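PDB 2IMF: 2-hydroxychromene-2-carboxylate isomerase, which catalyses the reversible, glutathione-dependent isomerization of 2-hydroxychromene-2-carboxylate to trans-O-hydroxybenzylidenepyruvate in naphthalene degradation. Local coordinates for residues I2-F7 / T31-A36. Sequence-based numbering, arbitrary orientation. Where two conformers were deposited one is given.
Sequences IVDFYF and TIRYNA
Phe5 O is gripped twice by Asn35: the backbone N comes in nearly along the C=O axis at 2.8 Å, while ND2 of the side-chain amide reaches the same oxygen from above the carbonyl plane at 3.3 Å. Asparagine suits the place because its side chain is short: chi1 -60° sets CG anti to the carbonyl carbon, and chi2 -82° turns the amide so that ND2 can reach Phe5 O. That amide also lies stacked on one face of the Tyr6 ring, the two planes 13° apart, with Asn35 CB 3.5 Å from Tyr6 CD2. Beyond the ring, Tyr6 OH hydrogen-bonds to Arg163; an alanine in place of Tyr6 would probably leave the amide of Asn35 without its stacking partner and Arg163 without that hydroxyl. Strands 2-7 and 31-36 run parallel, joined through helix 12-28 as the beta-alpha-beta unit that opens the thioredoxin fold. Further backbone bonds alternate between the strands, among them Phe5 N to Arg33 O at 2.8 Å. On the face with Tyr6, Asp4 OD1 pairs with Arg33 by charge alone, no N-H pointing at it, and its close placement is doubtful; the stronger partner is Arg163, salt-bridged to OD2. The opposite face is largely apolar: Phe5 CD2 meets Tyr34 CD2 at 3.6 Å, Ala36 CA makes a CH-pi contact over the face of Phe7, 4.0 Å from the ring centroid, and alanine's small CB fits 3.7 Å from Phe7 CZ.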
ATOM      1  N   ILE A   2      21.090   8.762   9.163  1.00 26.34           N
ATOM      2  CA  ILE A   2      20.185   8.074  10.130  1.00 26.58           C
ATOM      3  C   ILE A   2      18.746   7.972   9.656  1.00 23.78           C
ATOM      4  O   ILE A   2      18.124   8.972   9.283  1.00 24.27           O
ATOM      5  CB  ILE A   2      20.146   8.782  11.528  1.00 27.31           C
ATOM      6  CG1 ILE A   2      21.521   8.731  12.214  1.00 29.78           C
ATOM      7  CG2 ILE A   2      19.229   8.095  12.454  1.00 29.26           C
ATOM      8  CD1 ILE A   2      21.692   9.700  13.409  1.00 29.42           C
ATOM      9  N   VAL A   3      18.212   6.757   9.750  1.00 20.81           N
ATOM     10  CA  VAL A   3      16.756   6.528   9.491  1.00 19.08           C
ATOM     11  C   VAL A   3      16.095   6.020  10.763  1.00 17.38           C
ATOM     12  O   VAL A   3      16.618   5.088  11.405  1.00 18.36           O
ATOM     13  CB  VAL A   3      16.606   5.526   8.356  1.00 19.66           C
ATOM     14  CG1 VAL A   3      15.195   4.979   8.245  1.00 21.57           C
ATOM     15  CG2 VAL A   3      17.057   6.201   7.055  1.00 20.52           C
ATOM     16  N   ASP A   4      14.991   6.600  11.176  1.00 15.65           N
ATOM     17  CA  ASP A   4      14.198   6.065  12.246  1.00 15.82           C
ATOM     18  C   ASP A   4      13.210   5.034  11.678  1.00 14.30           C
ATOM     19  O   ASP A   4      12.499   5.333  10.718  1.00 15.15           O
ATOM     20  CB  ASP A   4      13.476   7.206  12.945  1.00 17.69           C
ATOM     21  CG  ASP A   4      14.457   8.214  13.604  1.00 21.94           C
ATOM     22  OD1 ASP A   4      15.637   7.851  13.898  1.00 25.34           O
ATOM     23  OD2 ASP A   4      14.058   9.349  13.806  1.00 25.39           O
ATOM     24  N   PHE A   5      13.191   3.864  12.280  1.00 13.79           N
ATOM     25  CA  PHE A   5      12.341   2.743  11.858  1.00 13.04           C
ATOM     26  C   PHE A   5      11.435   2.334  12.950  1.00 13.33           C
ATOM     27  O   PHE A   5      11.881   1.970  14.054  1.00 15.14           O
ATOM     28  CB  PHE A   5      13.298   1.641  11.453  1.00 15.06           C
ATOM     29  CG  PHE A   5      12.646   0.322  11.072  1.00 14.13           C
ATOM     30  CD1 PHE A   5      11.473   0.236  10.292  1.00 14.65           C
ATOM     31  CD2 PHE A   5      13.321  -0.875  11.410  1.00 16.59           C
ATOM     32  CE1 PHE A   5      10.936  -1.003   9.912  1.00 14.26           C
ATOM     33  CE2 PHE A   5      12.770  -2.130  11.034  1.00 13.56           C
ATOM     34  CZ  PHE A   5      11.534  -2.162  10.313  1.00 14.04           C
ATOM     35  N   TYR A   6      10.157   2.290  12.608  1.00 12.87           N
ATOM     36  CA  TYR A   6       9.106   1.940  13.572  1.00 11.16           C
ATOM     37  C   TYR A   6       8.452   0.655  13.112  1.00 11.66           C
ATOM     38  O   TYR A   6       8.017   0.546  11.969  1.00 12.51           O
ATOM     39  CB  TYR A   6       8.030   3.016  13.630  1.00 13.20           C
ATOM     40  CG  TYR A   6       8.551   4.297  14.174  1.00 13.13           C
ATOM     41  CD1 TYR A   6       9.300   5.230  13.371  1.00 15.43           C
ATOM     42  CD2 TYR A   6       8.436   4.540  15.509  1.00 14.01           C
ATOM     43  CE1 TYR A   6       9.792   6.413  13.904  1.00 16.28           C
ATOM     44  CE2 TYR A   6       8.979   5.766  16.103  1.00 16.49           C
ATOM     45  CZ  TYR A   6       9.630   6.640  15.232  1.00 15.24           C
ATOM     46  OH  TYR A   6      10.200   7.821  15.796  1.00 17.74           O
ATOM     47  N   PHE A   7       8.399  -0.355  13.966  1.00 11.61           N
ATOM     48  CA  PHE A   7       7.900  -1.677  13.592  1.00 11.14           C
ATOM     49  C   PHE A   7       7.173  -2.282  14.805  1.00 10.96           C
ATOM     50  O   PHE A   7       7.347  -1.834  15.957  1.00 11.92           O
ATOM     51  CB  PHE A   7       9.044  -2.614  13.152  1.00 13.31           C
ATOM     52  CG  PHE A   7      10.021  -2.936  14.265  1.00 13.59           C
ATOM     53  CD1 PHE A   7      11.047  -2.071  14.590  1.00 13.98           C
ATOM     54  CD2 PHE A   7       9.862  -4.043  15.043  1.00 15.43           C
ATOM     55  CE1 PHE A   7      11.919  -2.376  15.622  1.00 16.01           C
ATOM     56  CE2 PHE A   7      10.671  -4.298  16.112  1.00 16.37           C
ATOM     57  CZ  PHE A   7      11.731  -3.445  16.367  1.00 15.69           C
ATOM     58  N   THR A  31      22.746   4.039   9.054  1.00 24.87           N
ATOM     59  CA  THR A  31      22.464   3.887  10.488  1.00 25.21           C
ATOM     60  C   THR A  31      20.950   3.827  10.722  1.00 22.91           C
ATOM     61  O   THR A  31      20.249   4.768  10.360  1.00 24.03           O
ATOM     62  CB  THR A  31      22.953   5.073  11.266  1.00 24.87           C
ATOM     63  OG1 THR A  31      24.391   5.148  11.125  1.00 25.35           O
ATOM     64  CG2 THR A  31      22.622   4.969  12.754  1.00 25.35           C
ATOM     65  N   ILE A  32      20.481   2.785  11.405  1.00 22.15           N
ATOM     66  CA  ILE A  32      19.017   2.642  11.698  1.00 21.50           C
ATOM     67  C   ILE A  32      18.790   2.863  13.164  1.00 20.97           C
ATOM     68  O   ILE A  32      19.431   2.183  14.004  1.00 22.60           O
ATOM     69  CB  ILE A  32      18.530   1.216  11.408  0.50 21.06           C
ATOM     70  CG1 ILE A  32      18.739   0.848   9.934  0.50 18.82           C
ATOM     71  CG2 ILE A  32      17.035   1.058  11.762  0.50 20.88           C
ATOM     72  CD1 ILE A  32      17.903   1.713   9.005  0.50 22.60           C
ATOM     73  N   ARG A  33      17.855   3.740  13.510  1.00 19.60           N
ATOM     74  CA  ARG A  33      17.370   3.859  14.857  1.00 19.34           C
ATOM     75  C   ARG A  33      16.053   3.034  14.971  1.00 18.00           C
ATOM     76  O   ARG A  33      14.997   3.438  14.412  1.00 16.92           O
ATOM     77  CB  ARG A  33      17.168   5.319  15.246  1.00 21.63           C
ATOM     78  CG  ARG A  33      16.664   5.485  16.635  1.00 28.97           C
ATOM     79  CD  ARG A  33      16.621   6.986  17.048  1.00 37.18           C
ATOM     80  NE  ARG A  33      17.502   7.809  16.220  1.00 43.84           N
ATOM     81  CZ  ARG A  33      17.236   9.054  15.803  1.00 44.56           C
ATOM     82  NH1 ARG A  33      16.109   9.666  16.124  1.00 47.14           N
ATOM     83  NH2 ARG A  33      18.098   9.690  15.041  1.00 47.10           N
ATOM     84  N   TYR A  34      16.097   1.917  15.694  1.00 16.07           N
ATOM     85  CA  TYR A  34      14.938   0.991  15.796  1.00 15.71           C
ATOM     86  C   TYR A  34      13.969   1.388  16.888  1.00 15.45           C
ATOM     87  O   TYR A  34      14.393   1.810  18.000  1.00 17.83           O
ATOM     88  CB  TYR A  34      15.429  -0.393  16.128  1.00 15.57           C
ATOM     89  CG  TYR A  34      16.227  -1.025  15.055  1.00 14.56           C
ATOM     90  CD1 TYR A  34      17.618  -0.817  15.022  1.00 17.11           C
ATOM     91  CD2 TYR A  34      15.652  -1.813  14.045  1.00 13.87           C
ATOM     92  CE1 TYR A  34      18.412  -1.402  14.038  1.00 18.31           C
ATOM     93  CE2 TYR A  34      16.453  -2.390  13.065  1.00 15.74           C
ATOM     94  CZ  TYR A  34      17.837  -2.147  13.058  1.00 17.42           C
ATOM     95  OH  TYR A  34      18.611  -2.732  12.102  1.00 19.41           O
ATOM     96  N   ASN A  35      12.670   1.285  16.607  1.00 15.99           N
ATOM     97  CA  ASN A  35      11.658   1.577  17.562  1.00 13.73           C
ATOM     98  C   ASN A  35      10.569   0.494  17.498  1.00 13.04           C
ATOM     99  O   ASN A  35       9.747   0.507  16.591  1.00 15.43           O
ATOM    100  CB  ASN A  35      11.007   2.942  17.229  1.00 15.99           C
ATOM    101  CG  ASN A  35      12.023   4.117  17.236  1.00 16.46           C
ATOM    102  OD1 ASN A  35      12.365   4.658  18.293  1.00 23.45           O
ATOM    103  ND2 ASN A  35      12.551   4.426  16.078  1.00 19.70           N
ATOM    104  N   ALA A  36      10.502  -0.352  18.526  1.00 14.24           N
ATOM    105  CA  ALA A  36       9.414  -1.362  18.616  1.00 14.09           C
ATOM    106  C   ALA A  36       8.214  -0.717  19.264  1.00 13.14           C
ATOM    107  O   ALA A  36       8.329  -0.165  20.379  1.00 14.50           O
ATOM    108  CB  ALA A  36       9.845  -2.594  19.418  1.00 15.58           C
TER